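Local coordinates for protein Cfl (Pectobacterium brasiliense, PDB 7A9J) that probably joins ATP-activated coronafacic acid to an amine as an amide-forming ligase of the AMP-binding, adenylate-forming enzyme family, at residues W403-R411 with F420-I428; L56-K65 with I166-D176. The protein carries 1 engineered substitution. One frame throughout, in Å; residues are numbered along the deposited sequence.

Interaction 1. Residues W403-R411 with F420-I428; sequences WLATGDLVR and FLGREKDQI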
loop_
_atom_site.group_PDB
_atom_site.type_symbol
_atom_site.label_atom_id
_atom_site.label_comp_id
_atom_site.label_asym_id
_atom_site.label_seq_id
_atom_site.Cartn_x
_atom_site.Cartn_y
_atom_site.Cartn_z
ATOM N N TRP A 403 -4.933 15.305 14.993
ATOM C CA TRP A 403 -3.742 15.150 14.159
ATOM C C TRP A 403 -3.132 13.771 14.390
ATOM O O TRP A 403 -3.030 13.319 15.530
ATOM C CB TRP A 403 -2.701 16.222 14.499
ATOM C CG TRP A 403 -3.178 17.595 14.140
ATOM C CD1 TRP A 403 -3.907 18.447 14.922
ATOM C CD2 TRP A 403 -2.988 18.263 12.890
ATOM N NE1 TRP A 403 -4.172 19.614 14.229
ATOM C CE2 TRP A 403 -3.621 19.519 12.976
ATOM C CE3 TRP A 403 -2.344 17.915 11.699
ATOM C CZ2 TRP A 403 -3.628 20.429 11.917
ATOM C CZ3 TRP A 403 -2.339 18.834 10.650
ATOM C CH2 TRP A 403 -2.984 20.066 10.768
ATOM N N LEU A 404 -2.685 13.122 13.324
ATOM C CA LEU A 404 -1.962 11.861 13.444
ATOM C C LEU A 404 -0.457 12.132 13.403
ATOM O O LEU A 404 0.031 12.706 12.427
ATOM C CB LEU A 404 -2.338 10.906 12.314
ATOM C CG LEU A 404 -1.697 9.514 12.395
ATOM C CD1 LEU A 404 -2.639 8.459 11.843
ATOM C CD2 LEU A 404 -0.373 9.464 11.641
ATOM N N ALA A 405 0.268 11.670 14.420
ATOM C CA ALA A 405 1.725 11.760 14.440
ATOM C C ALA A 405 2.321 10.592 13.672
ATOM O O ALA A 405 2.177 9.436 14.081
ATOM C CB ALA A 405 2.252 11.773 15.881
ATOM N N THR A 406 3.002 10.887 12.571
ATOM C CA THR A 406 3.486 9.834 11.681
ATOM C C THR A 406 4.763 9.150 12.173
ATOM O O THR A 406 5.076 8.052 11.687
ATOM C CB THR A 406 3.804 10.404 10.315
ATOM O OG1 THR A 406 4.847 11.379 10.487
ATOM C CG2 THR A 406 2.560 11.074 9.671
ATOM N N GLY A 407 5.545 9.795 13.026
ATOM C CA GLY A 407 6.855 9.323 13.402
ATOM C C GLY A 407 7.933 9.614 12.379
ATOM O O GLY A 407 9.071 9.184 12.583
ATOM N N ASP A 408 7.601 10.332 11.303
ATOM C CA ASP A 408 8.519 10.695 10.219
ATOM C C ASP A 408 8.902 12.166 10.333
ATOM O O ASP A 408 8.068 13.010 10.648
ATOM C CB ASP A 408 7.895 10.442 8.857
ATOM C CG ASP A 408 7.682 8.941 8.575
ATOM O OD1 ASP A 408 6.709 8.617 7.874
ATOM O OD2 ASP A 408 8.469 8.125 9.157
ATOM N N LEU A 409 10.172 12.448 10.102
ATOM C CA LEU A 409 10.720 13.803 10.094
ATOM C C LEU A 409 10.696 14.366 8.679
ATOM O O LEU A 409 11.024 13.665 7.724
ATOM C CB LEU A 409 12.142 13.765 10.561
ATOM C CG LEU A 409 12.309 13.274 11.996
ATOM C CD1 LEU A 409 13.778 13.347 12.405
ATOM C CD2 LEU A 409 11.505 14.202 12.895
ATOM N N VAL A 410 10.339 15.632 8.545
ATOM C CA VAL A 410 10.266 16.258 7.224
ATOM C C VAL A 410 10.711 17.714 7.338
ATOM O O VAL A 410 10.855 18.293 8.426
ATOM C CB VAL A 410 8.862 16.225 6.587
ATOM C CG1 VAL A 410 8.393 14.781 6.300
ATOM C CG2 VAL A 410 7.876 17.003 7.481
ATOM N N ARG A 411 10.901 18.315 6.161
ATOM C CA ARG A 411 11.078 19.739 6.012
ATOM C C ARG A 411 10.264 20.119 4.799
ATOM O O ARG A 411 10.257 19.376 3.820
ATOM C CB ARG A 411 12.551 20.129 5.778
ATOM C CG ARG A 411 12.708 21.571 5.441
ATOM C CD ARG A 411 14.179 21.927 5.288
ATOM N NE ARG A 411 14.828 21.209 4.178
ATOM C CZ ARG A 411 15.769 20.280 4.369
ATOM N NH1 ARG A 411 16.134 19.925 5.599
ATOM N NH2 ARG A 411 16.358 19.715 3.327
ATOM N N PHE A 420 12.151 14.373 2.945
ATOM C CA PHE A 420 12.030 13.293 3.908
ATOM C C PHE A 420 13.345 13.123 4.647
ATOM O O PHE A 420 14.396 12.935 4.030
ATOM C CB PHE A 420 11.605 11.987 3.215
ATOM C CG PHE A 420 11.312 10.880 4.170
ATOM C CD1 PHE A 420 10.078 10.839 4.809
ATOM C CD2 PHE A 420 12.184 9.826 4.313
ATOM C CE1 PHE A 420 9.779 9.792 5.656
ATOM C CE2 PHE A 420 11.882 8.768 5.172
ATOM C CZ PHE A 420 10.704 8.775 5.848
ATOM N N LEU A 421 13.277 13.231 5.965
ATOM C CA LEU A 421 14.483 13.182 6.778
ATOM C C LEU A 421 14.563 11.888 7.561
ATOM O O LEU A 421 15.444 11.735 8.449
ATOM C CB LEU A 421 14.541 14.395 7.727
ATOM C CG LEU A 421 14.494 15.682 6.913
ATOM C CD1 LEU A 421 14.485 16.864 7.832
ATOM C CD2 LEU A 421 15.743 15.717 6.065
ATOM N N GLY A 422 13.661 10.958 7.287
ATOM C CA GLY A 422 13.745 9.651 7.911
ATOM C C GLY A 422 12.835 9.530 9.123
ATOM O O GLY A 422 12.045 10.418 9.464
ATOM N N ARG A 423 12.887 8.350 9.718
ATOM C CA ARG A 423 12.167 8.123 10.967
ATOM C C ARG A 423 12.765 8.949 12.096
ATOM O O ARG A 423 13.990 9.073 12.237
ATOM C CB ARG A 423 12.241 6.651 11.361
ATOM C CG ARG A 423 11.658 5.731 10.344
ATOM C CD ARG A 423 10.176 5.832 10.368
ATOM N NE ARG A 423 9.593 5.485 11.667
ATOM C CZ ARG A 423 8.320 5.717 12.009
ATOM N NH1 ARG A 423 7.470 6.327 11.153
ATOM N NH2 ARG A 423 7.912 5.361 13.229
ATOM N N GLU A 424 11.886 9.502 12.932
ATOM C CA GLU A 424 12.390 10.242 14.086
ATOM C C GLU A 424 13.319 9.387 14.916
ATOM O O GLU A 424 14.314 9.890 15.481
ATOM C CB GLU A 424 11.234 10.738 14.946
ATOM C CG GLU A 424 11.694 11.601 16.141
ATOM C CD GLU A 424 10.568 12.436 16.747
ATOM O OE1 GLU A 424 10.805 13.640 17.025
ATOM O OE2 GLU A 424 9.449 11.898 16.945
ATOM N N LYS A 425 13.040 8.092 14.989
ATOM C CA LYS A 425 13.830 7.246 15.885
ATOM C C LYS A 425 15.160 6.820 15.288
ATOM O O LYS A 425 15.986 6.257 16.006
ATOM C CB LYS A 425 12.991 6.024 16.271
ATOM C CG LYS A 425 12.830 5.032 15.147
ATOM C CD LYS A 425 11.876 3.883 15.492
ATOM C CE LYS A 425 11.920 2.787 14.425
ATOM N NZ LYS A 425 11.161 3.107 13.173
ATOM N N ASP A 426 15.424 7.110 14.023
ATOM C CA ASP A 426 16.740 6.856 13.443
ATOM C C ASP A 426 17.650 8.061 13.503
ATOM O O ASP A 426 18.778 7.995 12.993
ATOM C CB ASP A 426 16.600 6.431 11.984
ATOM C CG ASP A 426 15.973 5.069 11.839
ATOM O OD1 ASP A 426 16.108 4.263 12.786
ATOM O OD2 ASP A 426 15.352 4.812 10.786
ATOM N N GLN A 427 17.147 9.178 14.017
ATOM C CA GLN A 427 17.883 10.414 14.018
ATOM C C GLN A 427 19.124 10.232 14.901
ATOM O O GLN A 427 19.064 9.576 15.948
ATOM C CB GLN A 427 16.991 11.510 14.609
ATOM C CG GLN A 427 17.483 12.872 14.757
ATOM C CD GLN A 427 16.582 13.661 15.706
ATOM O OE1 GLN A 427 17.055 14.507 16.467
ATOM N NE2 GLN A 427 15.301 13.362 15.688
ATOM N N ILE A 428 20.232 10.785 14.458
ATOM C CA ILE A 428 21.496 10.792 15.229
ATOM C C ILE A 428 21.768 12.208 15.736
ATOM O O ILE A 428 21.485 13.191 15.034
ATOM C CB ILE A 428 22.635 10.296 14.312
ATOM C CG1 ILE A 428 22.394 8.844 13.898
ATOM C CG2 ILE A 428 24.040 10.525 14.955
ATOM C CD1 ILE A 428 23.324 8.368 12.795
HETATM O O HOH W 1 10.067 7.319 14.400
#

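Interaction 2. Residues L56-K65 with I166-D176; sequences LIQRIATGLK and IISQPYDYSED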
loop_
_atom_site.group_PDB
_atom_site.type_symbol
_atom_site.label_atom_id
_atom_site.label_comp_id
_atom_site.label_asym_id
_atom_site.label_seq_id
_atom_site.Cartn_x
_atom_site.Cartn_y
_atom_site.Cartn_z
ATOM N N LEU A 56 -24.042 -8.268 -12.046
ATOM C CA LEU A 56 -23.552 -9.203 -11.020
ATOM C C LEU A 56 -23.700 -8.618 -9.607
ATOM O O LEU A 56 -24.173 -9.295 -8.676
ATOM C CB LEU A 56 -22.074 -9.538 -11.284
ATOM C CG LEU A 56 -21.325 -10.392 -10.251
ATOM C CD1 LEU A 56 -22.096 -11.725 -10.133
ATOM C CD2 LEU A 56 -19.914 -10.636 -10.753
ATOM N N ILE A 57 -23.350 -7.337 -9.457
ATOM C CA ILE A 57 -23.501 -6.648 -8.175
ATOM C C ILE A 57 -24.945 -6.690 -7.724
ATOM O O ILE A 57 -25.248 -6.941 -6.541
ATOM C CB ILE A 57 -23.032 -5.187 -8.305
ATOM C CG1 ILE A 57 -21.524 -5.164 -8.358
ATOM C CG2 ILE A 57 -23.487 -4.390 -7.062
ATOM C CD1 ILE A 57 -20.978 -3.881 -9.017
ATOM N N GLN A 58 -25.860 -6.427 -8.655
ATOM C CA GLN A 58 -27.279 -6.453 -8.319
ATOM C C GLN A 58 -27.729 -7.836 -7.873
ATOM O O GLN A 58 -28.494 -7.935 -6.899
ATOM C CB GLN A 58 -28.140 -5.951 -9.495
ATOM C CG GLN A 58 -27.881 -4.442 -9.717
ATOM C CD GLN A 58 -28.629 -3.923 -10.964
ATOM O OE1 GLN A 58 -29.103 -4.690 -11.798
ATOM N NE2 GLN A 58 -28.709 -2.620 -11.078
ATOM N N ARG A 59 -27.293 -8.912 -8.583
ATOM C CA ARG A 59 -27.674 -10.270 -8.183
ATOM C C ARG A 59 -27.133 -10.605 -6.780
ATOM O O ARG A 59 -27.867 -11.206 -5.953
ATOM C CB ARG A 59 -27.187 -11.299 -9.205
ATOM C CG ARG A 59 -28.003 -11.329 -10.504
ATOM C CD ARG A 59 -27.709 -12.595 -11.304
ATOM N NE ARG A 59 -28.739 -12.730 -12.342
ATOM C CZ ARG A 59 -29.525 -13.776 -12.533
ATOM N NH1 ARG A 59 -30.402 -13.733 -13.526
ATOM N NH2 ARG A 59 -29.431 -14.865 -11.775
ATOM N N ILE A 60 -25.894 -10.190 -6.493
ATOM C CA ILE A 60 -25.322 -10.471 -5.175
ATOM C C ILE A 60 -26.129 -9.744 -4.107
ATOM O O ILE A 60 -26.542 -10.342 -3.104
ATOM C CB ILE A 60 -23.828 -10.098 -5.094
ATOM C CG1 ILE A 60 -22.963 -10.928 -6.062
ATOM C CG2 ILE A 60 -23.334 -10.341 -3.635
ATOM C CD1 ILE A 60 -21.587 -10.204 -6.408
ATOM N N ALA A 61 -26.438 -8.467 -4.348
ATOM C CA ALA A 61 -27.290 -7.720 -3.422
ATOM C C ALA A 61 -28.613 -8.424 -3.167
ATOM O O ALA A 61 -29.074 -8.497 -2.016
ATOM C CB ALA A 61 -27.545 -6.308 -3.940
ATOM N N THR A 62 -29.255 -8.956 -4.221
ATOM C CA THR A 62 -30.510 -9.641 -3.989
ATOM C C THR A 62 -30.302 -10.916 -3.182
ATOM O O THR A 62 -31.111 -11.225 -2.298
ATOM C CB THR A 62 -31.195 -9.925 -5.330
ATOM O OG1 THR A 62 -31.555 -8.662 -5.922
ATOM C CG2 THR A 62 -32.464 -10.758 -5.136
ATOM N N GLY A 63 -29.223 -11.656 -3.464
ATOM C CA GLY A 63 -28.961 -12.876 -2.716
ATOM C C GLY A 63 -28.706 -12.615 -1.238
ATOM O O GLY A 63 -29.244 -13.328 -0.366
ATOM N N LEU A 64 -27.938 -11.569 -0.943
ATOM C CA LEU A 64 -27.678 -11.162 0.436
ATOM C C LEU A 64 -28.982 -10.834 1.134
ATOM O O LEU A 64 -29.270 -11.337 2.225
ATOM C CB LEU A 64 -26.752 -9.938 0.465
ATOM C CG LEU A 64 -25.315 -10.152 0.035
ATOM C CD1 LEU A 64 -24.620 -8.786 -0.071
ATOM C CD2 LEU A 64 -24.692 -11.007 1.153
ATOM N N LYS A 65 -29.805 -9.996 0.504
ATOM C CA LYS A 65 -31.048 -9.622 1.169
ATOM C C LYS A 65 -31.983 -10.812 1.274
ATOM O O LYS A 65 -32.680 -10.963 2.292
ATOM C CB LYS A 65 -31.700 -8.434 0.444
ATOM C CG LYS A 65 -30.859 -7.148 0.677
ATOM C CD LYS A 65 -31.646 -5.817 0.599
ATOM C CE LYS A 65 -31.666 -5.237 -0.804
ATOM N NZ LYS A 65 -32.757 -4.209 -0.943
ATOM N N ILE A 166 -25.842 -17.314 -4.028
ATOM C CA ILE A 166 -26.070 -15.903 -3.769
ATOM C C ILE A 166 -26.400 -15.143 -5.042
ATOM O O ILE A 166 -26.859 -13.996 -4.953
ATOM C CB ILE A 166 -24.842 -15.276 -3.055
ATOM C CG1 ILE A 166 -25.246 -14.142 -2.120
ATOM C CG2 ILE A 166 -23.816 -14.700 -4.064
ATOM C CD1 ILE A 166 -24.036 -13.617 -1.327
ATOM N N ILE A 167 -26.091 -15.692 -6.218
ATOM C CA ILE A 167 -26.454 -15.016 -7.467
ATOM C C ILE A 167 -27.522 -15.767 -8.269
ATOM O O ILE A 167 -27.691 -15.499 -9.456
ATOM C CB ILE A 167 -25.218 -14.770 -8.344
ATOM C CG1 ILE A 167 -24.475 -16.114 -8.562
ATOM C CG2 ILE A 167 -24.328 -13.670 -7.703
ATOM C CD1 ILE A 167 -23.319 -16.006 -9.527
ATOM N N SER A 168 -28.189 -16.752 -7.678
ATOM C CA SER A 168 -29.117 -17.558 -8.468
ATOM C C SER A 168 -30.422 -16.821 -8.741
ATOM O O SER A 168 -31.093 -17.142 -9.716
ATOM C CB SER A 168 -29.352 -18.891 -7.768
ATOM O OG SER A 168 -29.974 -18.682 -6.519
ATOM N N GLN A 169 -30.779 -15.810 -7.935
ATOM C CA GLN A 169 -32.073 -15.195 -8.221
ATOM C C GLN A 169 -31.892 -13.891 -8.980
ATOM O O GLN A 169 -30.972 -13.128 -8.695
ATOM C CB GLN A 169 -32.856 -14.917 -6.935
ATOM C CG GLN A 169 -33.325 -16.177 -6.239
ATOM C CD GLN A 169 -34.273 -17.043 -7.109
ATOM O OE1 GLN A 169 -33.870 -18.082 -7.646
ATOM N NE2 GLN A 169 -35.540 -16.621 -7.226
ATOM N N PRO A 170 -32.782 -13.566 -9.923
ATOM C CA PRO A 170 -32.632 -12.301 -10.638
ATOM C C PRO A 170 -32.777 -11.148 -9.657
ATOM O O PRO A 170 -33.406 -11.281 -8.600
ATOM C CB PRO A 170 -33.786 -12.312 -11.663
ATOM C CG PRO A 170 -34.216 -13.697 -11.756
ATOM C CD PRO A 170 -33.915 -14.356 -10.426
ATOM N N TYR A 171 -32.216 -10.015 -10.046
ATOM C CA TYR A 171 -32.345 -8.778 -9.285
ATOM C C TYR A 171 -33.810 -8.463 -9.033
ATOM O O TYR A 171 -34.665 -8.602 -9.933
ATOM C CB TYR A 171 -31.696 -7.650 -10.062
ATOM C CG TYR A 171 -31.727 -6.284 -9.422
ATOM C CD1 TYR A 171 -31.385 -6.116 -8.082
ATOM C CD2 TYR A 171 -32.063 -5.136 -10.170
ATOM C CE1 TYR A 171 -31.381 -4.856 -7.473
ATOM C CE2 TYR A 171 -32.070 -3.863 -9.570
ATOM C CZ TYR A 171 -31.708 -3.741 -8.213
ATOM O OH TYR A 171 -31.665 -2.527 -7.579
ATOM N N ASP A 172 -34.120 -8.074 -7.796
ATOM C CA ASP A 172 -35.527 -7.911 -7.410
ATOM C C ASP A 172 -35.971 -6.460 -7.378
ATOM O O ASP A 172 -37.116 -6.193 -6.992
ATOM C CB ASP A 172 -35.820 -8.573 -6.058
ATOM C CG ASP A 172 -35.098 -7.918 -4.880
ATOM O OD1 ASP A 172 -34.441 -6.865 -5.022
ATOM O OD2 ASP A 172 -35.189 -8.490 -3.776
ATOM N N TYR A 173 -35.091 -5.536 -7.781
ATOM C CA TYR A 173 -35.355 -4.096 -7.896
ATOM C C TYR A 173 -35.775 -3.462 -6.572
ATOM O O TYR A 173 -36.346 -2.368 -6.568
ATOM C CB TYR A 173 -36.400 -3.797 -8.993
ATOM C CG TYR A 173 -35.929 -4.279 -10.345
ATOM C CD1 TYR A 173 -35.110 -3.484 -11.149
ATOM C CD2 TYR A 173 -36.229 -5.564 -10.776
ATOM C CE1 TYR A 173 -34.637 -3.956 -12.377
ATOM C CE2 TYR A 173 -35.774 -6.039 -11.992
ATOM C CZ TYR A 173 -34.976 -5.237 -12.782
ATOM O OH TYR A 173 -34.543 -5.735 -13.985
ATOM N N SER A 174 -35.482 -4.104 -5.441
ATOM C CA SER A 174 -35.861 -3.528 -4.158
ATOM C C SER A 174 -35.015 -2.288 -3.876
ATOM O O SER A 174 -33.871 -2.171 -4.325
ATOM C CB SER A 174 -35.696 -4.556 -3.028
ATOM O OG SER A 174 -34.382 -5.095 -3.001
ATOM N N GLU A 175 -35.596 -1.351 -3.138
ATOM C CA GLU A 175 -34.883 -0.124 -2.836
ATOM C C GLU A 175 -33.904 -0.355 -1.699
ATOM O O GLU A 175 -34.071 -1.268 -0.886
ATOM C CB GLU A 175 -35.851 1.001 -2.431
ATOM C CG GLU A 175 -36.283 1.966 -3.558
ATOM C CD GLU A 175 -37.623 1.627 -4.180
ATOM O OE1 GLU A 175 -37.667 1.428 -5.417
ATOM O OE2 GLU A 175 -38.641 1.578 -3.447
ATOM N N ASP A 176 -32.928 0.528 -1.621
ATOM C CA ASP A 176 -31.994 0.644 -0.489
ATOM C C ASP A 176 -31.883 2.109 -0.087
ATOM O O ASP A 176 -31.811 2.988 -0.948
ATOM C CB ASP A 176 -30.596 0.109 -0.834
ATOM C CG ASP A 176 -30.619 -1.369 -1.205
ATOM O OD1 ASP A 176 -30.863 -2.202 -0.296
ATOM O OD2 ASP A 176 -30.452 -1.675 -2.413
HETATM O O HOH W 2 -29.432 -13.621 -6.598
HETATM O O HOH W 3 -31.817 -6.481 -4.183
HETATM O O HOH W 4 -31.532 -3.560 -3.911
#

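Interaction 1. Residues W403-R411 with F420-I428
D408 and R423 form a salt bridge beside the corner that the chain turns at G407. NH1 of R423 reaches OD2 of D408 (2.9 Å) from above the carboxylate plane; the two flat groups are turned 85° against each other. The same nitrogen donates to the carbonyl O of T406 (3.0 Å), tying the chain together before and after the corner. Two bends, chi2 -74° and chi3 -60°, bring the arginine back from a CB that points away from the other strand and lay one face of its guanidinium over O of G407. That oxygen accepts a nearly straight bond from N of E424 and another from a water, which accepts from N of K425. OD1 of D408 is bonded to the hydroxyl of Y334 in the indene-carboxylic acid pocket, while the F420 ring edge meets CG of D408 through CE1 (3.7 Å).

Packing is tightest around L409. Its N donates to O of G422 (2.8 Å), and its O accepts from N of L421 (2.9 Å). Because L421 and G422 together face L409 alone, between the pairs V410-F420 and D408-R423, the strand carries a beta bulge. CB of L409 rests on CB of L421 (3.8 Å); beyond it, CG and CD1 lean on the backbone of E424 and on the amide of Q427. The outer side is looser: the E424 side chain is exposed, and NH1 of R411, bonded to N375, merely grazes CD1 of L421 (4.1 Å). This bulged antiparallel hairpin, the TGD sequence turning the corner into its first strand and the GR pair ending the second, is characteristic of adenylate-forming enzymes; in relatives the TGD aspartate binds the ATP ribose, as D408 probably does.

Interaction 2. Residues L56-K65 with I166-D176
An irregular loop, 166-176, runs along one flank of helix 50-66, mainly apolar at its I166-I167 end and polar toward D176. NH2 of R59 donates to O of I167 (3.0 Å), which lies in the guanidinium plane, while CA of P170 sits over one face of the group. CG2 of I167 presses on CG1 of I60 at a tight 3.5 Å, and CD1 of I166 reaches CD2 of L64 (3.7 Å). G63, with no side chain, lets O of I166 come to 3.3 Å from its CA in a CA-H...O contact. Further along, Q58 lays its amide almost flat on the Y171 ring (planes 17° apart), its CB making a CH-pi contact; OG1 of T62 stands at the ring edge and accepts from N of D172 (3.2 Å). K65, bent at chi3 (-91°), brings NZ to 2.8 Å from both OG of S174 and OD1 of D176, the latter a salt bridge. OD1 of D172 accepts from N of S174, closing an Asx turn, and from its OG, fixing the hydroxyl that meets K65. The loop is a surface feature of this alpha/beta part of the AMP-binding domain.

In the fold
Interaction 2 comes first along the chain and closes before interaction 1 opens. Their centres lie 48 Å apart, their nearest atoms about 30 Å, and they sit on opposite sides of the chain's centre without touching. Interaction 2 belongs to the alpha/beta part of the AMP-binding region, where helix 50-66 packs on helix 83-95 and W147 of strand 145-148 contacts L64 and I166. Interaction 1 joins strands 408-412 and 418-423 into a hairpin, flanked by strands 376-381 and 356-360; the D408 side chain is about 11 Å from the bound indene-carboxylic acid, and I428 touches strand 464-473. One therefore fastens a loop at the periphery, while the other joins two strands toward the ligand pocket.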